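Local structure of predicted HD superfamily hydrolase (uncultured Thermotogales bacterium, 2PQ7) at residues 42-47 and 132-137; 26-31 and 68-73; 55-60 and 99-104. The protein binds iron at an HD-domain metal site and is probably a metal-dependent hydrolase whose substrate is not known. All coordinates share one frame; numbering follows the deposited sequence. Where two conformers were deposited one is given.

How the contacts relate
Counted from the N terminus, the first segment is 26-31, in the loop between helix 14-25 and helix 35-52. Contact 2 closes a loop from there to the start of helix 70-76. Segment 42-47 comes next, and contact 1 joins it to the end of helix 123-133, so contacts 1 and 2 cross. Contact 3 joins helix 56-65 to helix 99-111. It crosses contact 2 and lies wholly within the span that contact 1 closes. Contacts 1 and 3 touch where Met-42 and Ser-46 pack on Ile-60. Contact 2 touches neither. Contacts 1 and 2 reach the iron site from different parts of the fold, while contact 3 lies farther off.

Contact 1: residues 42-47 and 132-137; sequences MENASE and DRLDAI. With FE (Fe (III) ion), chain C.
Asn-44 reaches from helix 35-52 to the end of helix 123-133, where its ND2 lies 3.7 Å from CB of Leu-134. The two side chains meet at a slant. No direct hydrogen bond joins the segments. A water does so instead: it accepts from Asn-44 ND2 at 3.0 Å and donates to Asp-135 OD1 at 2.8 Å. Asn-44 ND2 also donates to the backbone O of Ala-131, so the buried NH2 group has two acceptors. CG of Asn-44 stands anti to its carbonyl carbon (chi1 -64°), and the amide thereby points across to Leu-134 and Asp-135.

Asp-135 leads on to the metal centre through His-37. Its OD2 is hydrogen-bonded to His-37 ND1, and its OD1 has a salt bridge to Arg-40. His-37 binds the iron through NE2, so Asp-135 lies in the second shell and is likely to fix the turn of the His-37 ring. Asp-132 is itself a ligand, with OD1 2.1 Å from the iron. A water on the iron donates to Asp-132 OD2 at 2.7 Å. His-66 and Asp-67 bind the same ion, which completes the H...HD...D signature of HD domains.

The contact is buried near the centre of the fold. Leu-134 also packs on Met-198 and Ala-199 of helix 193-217, while Met-42 and Ala-45 turn to helix 56-65.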
# COMPACT_ATOMS: atom_id res chain seq x y z
N MSE A 42 -4.73 -8.49 -19.01
CA MSE A 42 -4.79 -9.80 -19.58
C MSE A 42 -4.86 -10.89 -18.49
O MSE A 42 -5.59 -11.86 -18.65
CB MSE A 42 -3.67 -10.00 -20.56
CG MSE A 42 -3.76 -11.35 -21.18
SE MSE A 42 -2.66 -12.54 -20.19
CE MSE A 42 -1.32 -11.97 -20.93
N GLU A 43 -4.17 -10.70 -17.37
CA GLU A 43 -4.29 -11.66 -16.25
C GLU A 43 -5.72 -11.70 -15.74
O GLU A 43 -6.27 -12.79 -15.52
CB GLU A 43 -3.32 -11.30 -15.11
CG GLU A 43 -1.87 -11.47 -15.50
CD GLU A 43 -1.49 -12.91 -15.81
OE1 GLU A 43 -2.18 -13.83 -15.32
OE2 GLU A 43 -0.48 -13.11 -16.53
N ASN A 44 -6.35 -10.54 -15.58
CA ASN A 44 -7.75 -10.47 -15.14
C ASN A 44 -8.67 -11.13 -16.15
O ASN A 44 -9.57 -11.89 -15.80
CB ASN A 44 -8.18 -9.04 -14.98
CG ASN A 44 -7.44 -8.29 -13.92
OD1 ASN A 44 -6.83 -8.88 -13.02
ND2 ASN A 44 -7.50 -6.98 -13.99
N ALA A 45 -8.43 -10.88 -17.44
CA ALA A 45 -9.26 -11.48 -18.49
C ALA A 45 -9.13 -12.99 -18.52
O ALA A 45 -10.12 -13.69 -18.79
CB ALA A 45 -8.90 -10.91 -19.86
N SER A 46 -7.92 -13.49 -18.24
CA SER A 46 -7.65 -14.92 -18.22
C SER A 46 -8.49 -15.60 -17.11
O SER A 46 -9.14 -16.63 -17.32
CB SER A 46 -6.18 -15.16 -17.95
OG SER A 46 -5.90 -16.52 -17.91
N GLU A 47 -8.48 -14.99 -15.94
CA GLU A 47 -9.25 -15.49 -14.79
C GLU A 47 -10.76 -15.49 -15.12
O GLU A 47 -11.49 -16.52 -15.00
CB GLU A 47 -9.02 -14.60 -13.57
CG GLU A 47 -7.57 -14.34 -13.17
N ASP A 132 -10.36 -4.63 -17.56
CA ASP A 132 -9.72 -3.31 -17.62
C ASP A 132 -10.06 -2.56 -16.35
O ASP A 132 -9.16 -2.06 -15.64
CB ASP A 132 -10.25 -2.57 -18.84
CG ASP A 132 -9.51 -1.28 -19.14
OD1 ASP A 132 -8.25 -1.27 -19.04
OD2 ASP A 132 -10.20 -0.30 -19.51
N ARG A 133 -11.35 -2.52 -16.01
CA ARG A 133 -11.77 -1.70 -14.87
C ARG A 133 -11.32 -2.28 -13.55
O ARG A 133 -11.06 -1.52 -12.60
CB ARG A 133 -13.27 -1.44 -14.88
CG ARG A 133 -13.73 -0.67 -16.09
CD ARG A 133 -15.21 -0.56 -16.25
NE ARG A 133 -15.78 0.15 -15.10
CZ ARG A 133 -16.43 -0.39 -14.07
NH1 ARG A 133 -16.74 -1.69 -14.01
NH2 ARG A 133 -16.84 0.41 -13.09
N LEU A 134 -11.12 -3.60 -13.47
CA LEU A 134 -10.65 -4.20 -12.21
C LEU A 134 -9.26 -3.65 -11.84
O LEU A 134 -8.87 -3.70 -10.68
CB LEU A 134 -10.50 -5.72 -12.33
CG LEU A 134 -11.74 -6.57 -12.08
CD1 LEU A 134 -11.48 -8.05 -12.47
CD2 LEU A 134 -12.13 -6.45 -10.55
N ASP A 135 -8.51 -3.16 -12.82
CA ASP A 135 -7.15 -2.67 -12.56
C ASP A 135 -7.11 -1.38 -11.73
O ASP A 135 -6.04 -1.00 -11.27
CB ASP A 135 -6.36 -2.51 -13.86
CG ASP A 135 -4.86 -2.48 -13.61
OD1 ASP A 135 -4.35 -3.38 -12.90
OD2 ASP A 135 -4.22 -1.57 -14.15
N ALA A 136 -8.24 -0.69 -11.58
CA ALA A 136 -8.32 0.50 -10.76
C ALA A 136 -8.34 0.20 -9.24
O ALA A 136 -8.21 1.12 -8.42
CB ALA A 136 -9.53 1.28 -11.11
N ILE A 137 -8.51 -1.06 -8.87
CA ILE A 137 -8.56 -1.45 -7.47
C ILE A 137 -7.68 -2.62 -7.10
O ILE A 137 -7.32 -3.46 -7.91
CB ILE A 137 -9.97 -1.73 -6.99
CG1 ILE A 137 -10.64 -2.82 -7.82
CG2 ILE A 137 -10.79 -0.45 -7.03
CD1 ILE A 137 -12.09 -3.07 -7.46
FE FE C . -6.84 -0.37 -20.35
O HOH W 1 -5.61 -5.69 -12.10
O HOH W 2 -8.40 0.61 -21.31

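Contact 2: residues 26-31 and 68-73. With PO4 (phosphate ion), chain E; PO4 (phosphate ion), chain F.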
# COMPACT_ATOMS: atom_id res chain seq x y z
N LYS A 26 7.28 0.72 -26.15
CA LYS A 26 8.69 1.04 -25.93
C LYS A 26 8.77 2.54 -25.78
O LYS A 26 8.29 3.25 -26.64
CB LYS A 26 9.51 0.55 -27.12
CG LYS A 26 11.01 0.72 -26.96
CD LYS A 26 11.79 -0.22 -27.90
N ASP A 27 9.30 3.02 -24.67
CA ASP A 27 9.36 4.50 -24.45
C ASP A 27 8.01 5.23 -24.22
O ASP A 27 7.88 6.43 -24.49
CB ASP A 27 10.13 5.20 -25.59
N TYR A 28 6.99 4.52 -23.76
CA TYR A 28 5.76 5.15 -23.31
C TYR A 28 5.69 4.71 -21.84
O TYR A 28 5.32 3.58 -21.53
CB TYR A 28 4.54 4.64 -24.06
CG TYR A 28 3.26 5.25 -23.56
CD1 TYR A 28 3.02 6.60 -23.67
CD2 TYR A 28 2.28 4.46 -22.99
CE1 TYR A 28 1.84 7.15 -23.22
CE2 TYR A 28 1.08 5.01 -22.56
CZ TYR A 28 0.87 6.35 -22.68
OH TYR A 28 -0.29 6.88 -22.25
N ASP A 29 6.05 5.62 -20.94
CA ASP A 29 6.19 5.28 -19.52
C ASP A 29 5.18 5.92 -18.57
O ASP A 29 5.43 5.93 -17.35
CB ASP A 29 7.61 5.65 -19.04
N ASP A 30 4.09 6.47 -19.08
CA ASP A 30 3.06 7.04 -18.23
C ASP A 30 2.60 5.92 -17.29
O ASP A 30 2.03 4.93 -17.75
CB ASP A 30 1.91 7.59 -19.06
CG ASP A 30 0.85 8.26 -18.22
OD1 ASP A 30 0.72 7.95 -17.02
OD2 ASP A 30 0.13 9.10 -18.78
N PRO A 31 2.83 6.09 -15.96
CA PRO A 31 2.49 5.04 -14.99
C PRO A 31 1.00 4.71 -14.93
O PRO A 31 0.63 3.64 -14.46
CB PRO A 31 2.97 5.63 -13.66
CG PRO A 31 2.91 7.09 -13.87
CD PRO A 31 3.37 7.28 -15.27
N ILE A 68 -3.21 -0.92 -27.24
CA ILE A 68 -2.00 -0.89 -28.04
C ILE A 68 -1.82 0.45 -28.74
O ILE A 68 -0.69 0.85 -29.01
CB ILE A 68 -1.90 -2.08 -28.99
CG1 ILE A 68 -0.41 -2.33 -29.38
CG2 ILE A 68 -2.79 -1.91 -30.24
CD1 ILE A 68 -0.19 -3.46 -30.33
N LYS A 69 -2.92 1.22 -28.90
CA LYS A 69 -2.83 2.51 -29.52
C LYS A 69 -2.86 3.64 -28.48
O LYS A 69 -3.01 4.83 -28.84
CB LYS A 69 -3.88 2.67 -30.61
CG LYS A 69 -3.60 1.87 -31.84
CD LYS A 69 -2.51 2.51 -32.69
CE LYS A 69 -2.25 1.62 -33.89
NZ LYS A 69 -1.30 2.27 -34.82
N ARG A 70 -2.67 3.31 -27.23
CA ARG A 70 -2.57 4.36 -26.19
C ARG A 70 -1.38 5.29 -26.43
O ARG A 70 -1.51 6.50 -26.33
CB ARG A 70 -2.51 3.79 -24.77
CG ARG A 70 -3.78 3.79 -24.04
CD ARG A 70 -4.10 5.17 -23.56
NE ARG A 70 -5.32 5.19 -22.78
CZ ARG A 70 -5.89 6.30 -22.33
NH1 ARG A 70 -5.36 7.48 -22.58
NH2 ARG A 70 -7.02 6.22 -21.63
N PRO A 71 -0.22 4.72 -26.69
CA PRO A 71 0.90 5.61 -26.97
C PRO A 71 0.62 6.51 -28.18
O PRO A 71 0.91 7.71 -28.15
CB PRO A 71 2.05 4.62 -27.26
CG PRO A 71 1.70 3.42 -26.45
CD PRO A 71 0.21 3.31 -26.58
N HIS A 72 -0.04 5.96 -29.21
CA HIS A 72 -0.38 6.73 -30.37
C HIS A 72 -1.36 7.85 -30.02
O HIS A 72 -1.21 8.96 -30.55
CB HIS A 72 -0.90 5.80 -31.46
CG HIS A 72 -1.38 6.52 -32.68
ND1 HIS A 72 -0.51 6.93 -33.67
CD2 HIS A 72 -2.62 6.88 -33.07
CE1 HIS A 72 -1.21 7.53 -34.63
NE2 HIS A 72 -2.49 7.51 -34.29
N GLU A 73 -2.30 7.59 -29.11
CA GLU A 73 -3.25 8.63 -28.67
C GLU A 73 -2.50 9.76 -27.94
O GLU A 73 -2.83 10.92 -28.13
CB GLU A 73 -4.33 8.05 -27.75
CG GLU A 73 -5.31 9.11 -27.28
CD GLU A 73 -6.47 8.59 -26.48
OE1 GLU A 73 -6.91 7.48 -26.68
OE2 GLU A 73 -6.98 9.35 -25.64
P PO4 E . -6.39 2.93 -20.16
O1 PO4 E . -6.97 4.09 -19.39
O2 PO4 E . -4.86 3.10 -20.15
O3 PO4 E . -6.90 3.04 -21.60
O4 PO4 E . -6.68 1.65 -19.39
P PO4 F . -10.03 3.79 -20.91
O1 PO4 F . -9.49 5.22 -20.82
O2 PO4 F . -9.55 2.96 -19.73
O3 PO4 F . -9.64 3.13 -22.22
O4 PO4 F . -11.53 3.91 -20.85
O HOH W 3 -2.87 8.00 -24.21
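The contact lies beside the iron centre of the HD domain, where Arg-70 grips one phosphate ion and weakly meets a second; both probably come from the crystallisation liquor. Tyr-28, in the loop after helix 14-25, covers the first turn of helix 70-76. Its ring lies over Pro-71 in a CH-pi contact. Pro-71 CA is 4.0 Å from the centroid of the Tyr-28 ring and only 9° off the normal. CG of Pro-71 meets Tyr-28 CD2 at 3.7 Å. The tyrosine CG is anti to the backbone N (chi1 178°), which carries the ring over the proline.

A water joins the polar parts. It donates to Arg-70 O at 2.9 Å and accepts from Arg-70 NH1 at 3.0 Å. Its bond to Tyr-28 OH is weak. The arginine chain bends at chi2 (-77°) and leads away from the tyrosine. Its guanidinium meets the phosphates at its edge. Arg-70 NE donates to O3 of phosphate E at 2.9 Å. Arg-70 NH2 reaches the same O3 at 3.2 Å, less straight. The bond from NH2 to O1 of phosphate F is weak. Replacing Arg-70 by an alanine would probably leave phosphate E without this two-nitrogen grip and the bridging water without one of its donors. Glu-73 is hydrogen-bonded to His-80, a ligand of the second iron.

Pro-71 also packs on Phe-25 of helix 14-25, and Arg-70 touches His-80 of helix 80-91. His-33, from the loop before helix 35-52, touches both Tyr-28 and Arg-70.

Contact 3: residues 55-60 and 99-104; sequences DLQKAI and ISFVAE
The N-terminal turns of helix 56-65 and helix 99-111 meet here at the surface of the HD domain, with their segments 39° apart in direction. Lys-58 and Phe-101 form the centre. CG of Lys-58 lies over one face of the Phe-101 ring in a CH-pi contact, 3.9 Å from the centroid and 28° off the normal. Gln-57 CB comes to the ring edge instead, 4.0 Å from Phe-101 CE2. With chi1 at -177° the ring swings out opposite the backbone N, and its end nears helix 56-65. Phe-101 also stacks with Phe-97.

Beyond CG the lysine chain is extended and passes along the ring to Glu-104. Lys-58 NZ makes a salt bridge with Glu-104 OE1 at 3.0 Å, arriving from above the carboxylate plane. Glu-104 OE2 is hydrogen-bonded to Thr-124. A long 3.9 Å salt bridge also ties Lys-58 NZ to Asp-55 OD2. The other oxygen, Asp-55 OD1, accepts from Lys-58 N at 3.1 Å in an almost straight bond.

Asp-55 serves both as N-cap of helix 56-65 and as one member of a surface salt-bridge network with Lys-58 and Glu-104, between two helices of the all-helical HD fold.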
# COMPACT_ATOMS: atom_id res chain seq x y z
N ASP A 55 -14.76 -17.76 -24.21
CA ASP A 55 -13.66 -17.93 -25.14
C ASP A 55 -12.39 -17.23 -24.65
O ASP A 55 -12.22 -16.02 -24.77
CB ASP A 55 -14.12 -17.40 -26.50
CG ASP A 55 -13.19 -17.76 -27.63
OD1 ASP A 55 -11.98 -17.77 -27.45
OD2 ASP A 55 -13.72 -17.99 -28.73
N LEU A 56 -11.44 -18.01 -24.14
CA LEU A 56 -10.20 -17.49 -23.61
C LEU A 56 -9.33 -16.80 -24.67
O LEU A 56 -8.70 -15.79 -24.39
CB LEU A 56 -9.38 -18.67 -23.01
CG LEU A 56 -8.07 -18.35 -22.33
CD1 LEU A 56 -8.35 -17.51 -21.07
CD2 LEU A 56 -7.30 -19.65 -21.97
N GLN A 57 -9.27 -17.39 -25.88
CA GLN A 57 -8.45 -16.85 -26.94
C GLN A 57 -8.88 -15.40 -27.26
O GLN A 57 -8.04 -14.52 -27.36
CB GLN A 57 -8.49 -17.73 -28.20
CG GLN A 57 -7.92 -19.14 -27.95
CD GLN A 57 -7.72 -19.94 -29.22
OE1 GLN A 57 -7.98 -19.47 -30.32
NE2 GLN A 57 -7.21 -21.17 -29.05
N LYS A 58 -10.18 -15.23 -27.47
CA LYS A 58 -10.71 -13.88 -27.74
C LYS A 58 -10.43 -12.89 -26.58
O LYS A 58 -9.97 -11.82 -26.84
CB LYS A 58 -12.22 -13.93 -28.01
CG LYS A 58 -12.64 -14.53 -29.36
CD LYS A 58 -14.19 -14.68 -29.50
CE LYS A 58 -14.58 -15.31 -30.82
NZ LYS A 58 -16.02 -15.64 -30.87
N ALA A 59 -10.65 -13.34 -25.35
CA ALA A 59 -10.47 -12.51 -24.18
C ALA A 59 -9.03 -12.05 -23.98
O ALA A 59 -8.76 -10.89 -23.77
CB ALA A 59 -11.01 -13.24 -22.99
N ILE A 60 -8.10 -13.00 -24.11
CA ILE A 60 -6.69 -12.71 -23.96
C ILE A 60 -6.16 -11.75 -25.02
O ILE A 60 -5.45 -10.80 -24.70
CB ILE A 60 -5.87 -14.02 -24.04
CG1 ILE A 60 -6.12 -14.84 -22.79
CG2 ILE A 60 -4.39 -13.77 -24.23
CD1 ILE A 60 -5.69 -14.15 -21.46
N ILE A 99 -12.85 -14.47 -39.78
CA ILE A 99 -13.61 -13.22 -39.84
C ILE A 99 -14.41 -12.94 -38.57
O ILE A 99 -14.39 -11.82 -38.06
CB ILE A 99 -14.54 -13.19 -41.08
CG1 ILE A 99 -13.72 -13.02 -42.36
CG2 ILE A 99 -15.52 -12.04 -41.01
CD1 ILE A 99 -14.53 -13.16 -43.63
N SER A 100 -15.12 -13.93 -38.09
CA SER A 100 -15.96 -13.73 -36.93
C SER A 100 -15.10 -13.50 -35.69
O SER A 100 -15.43 -12.64 -34.89
CB SER A 100 -16.99 -14.88 -36.78
OG SER A 100 -17.84 -14.94 -37.95
N PHE A 101 -13.98 -14.19 -35.55
CA PHE A 101 -13.11 -14.00 -34.41
C PHE A 101 -12.60 -12.58 -34.40
O PHE A 101 -12.61 -11.87 -33.37
CB PHE A 101 -11.91 -14.98 -34.50
CG PHE A 101 -10.98 -14.92 -33.34
CD1 PHE A 101 -10.03 -13.94 -33.24
CD2 PHE A 101 -11.00 -15.93 -32.38
CE1 PHE A 101 -9.12 -13.91 -32.16
CE2 PHE A 101 -10.11 -15.91 -31.35
CZ PHE A 101 -9.20 -14.92 -31.23
N VAL A 102 -12.02 -12.19 -35.53
CA VAL A 102 -11.45 -10.85 -35.65
C VAL A 102 -12.51 -9.75 -35.41
O VAL A 102 -12.23 -8.76 -34.72
CB VAL A 102 -10.76 -10.66 -37.03
CG1 VAL A 102 -10.29 -9.27 -37.21
CG2 VAL A 102 -9.62 -11.71 -37.23
N ALA A 103 -13.72 -9.92 -35.94
CA ALA A 103 -14.76 -8.90 -35.74
C ALA A 103 -15.10 -8.78 -34.27
O ALA A 103 -15.31 -7.69 -33.76
CB ALA A 103 -15.96 -9.23 -36.55
N GLU A 104 -15.17 -9.88 -33.56
CA GLU A 104 -15.55 -9.82 -32.16
C GLU A 104 -14.46 -9.13 -31.34
O GLU A 104 -14.73 -8.33 -30.44
CB GLU A 104 -15.88 -11.22 -31.56
CG GLU A 104 -16.22 -11.15 -30.06
CD GLU A 104 -16.97 -12.35 -29.52
OE1 GLU A 104 -17.52 -13.12 -30.33
OE2 GLU A 104 -17.05 -12.51 -28.27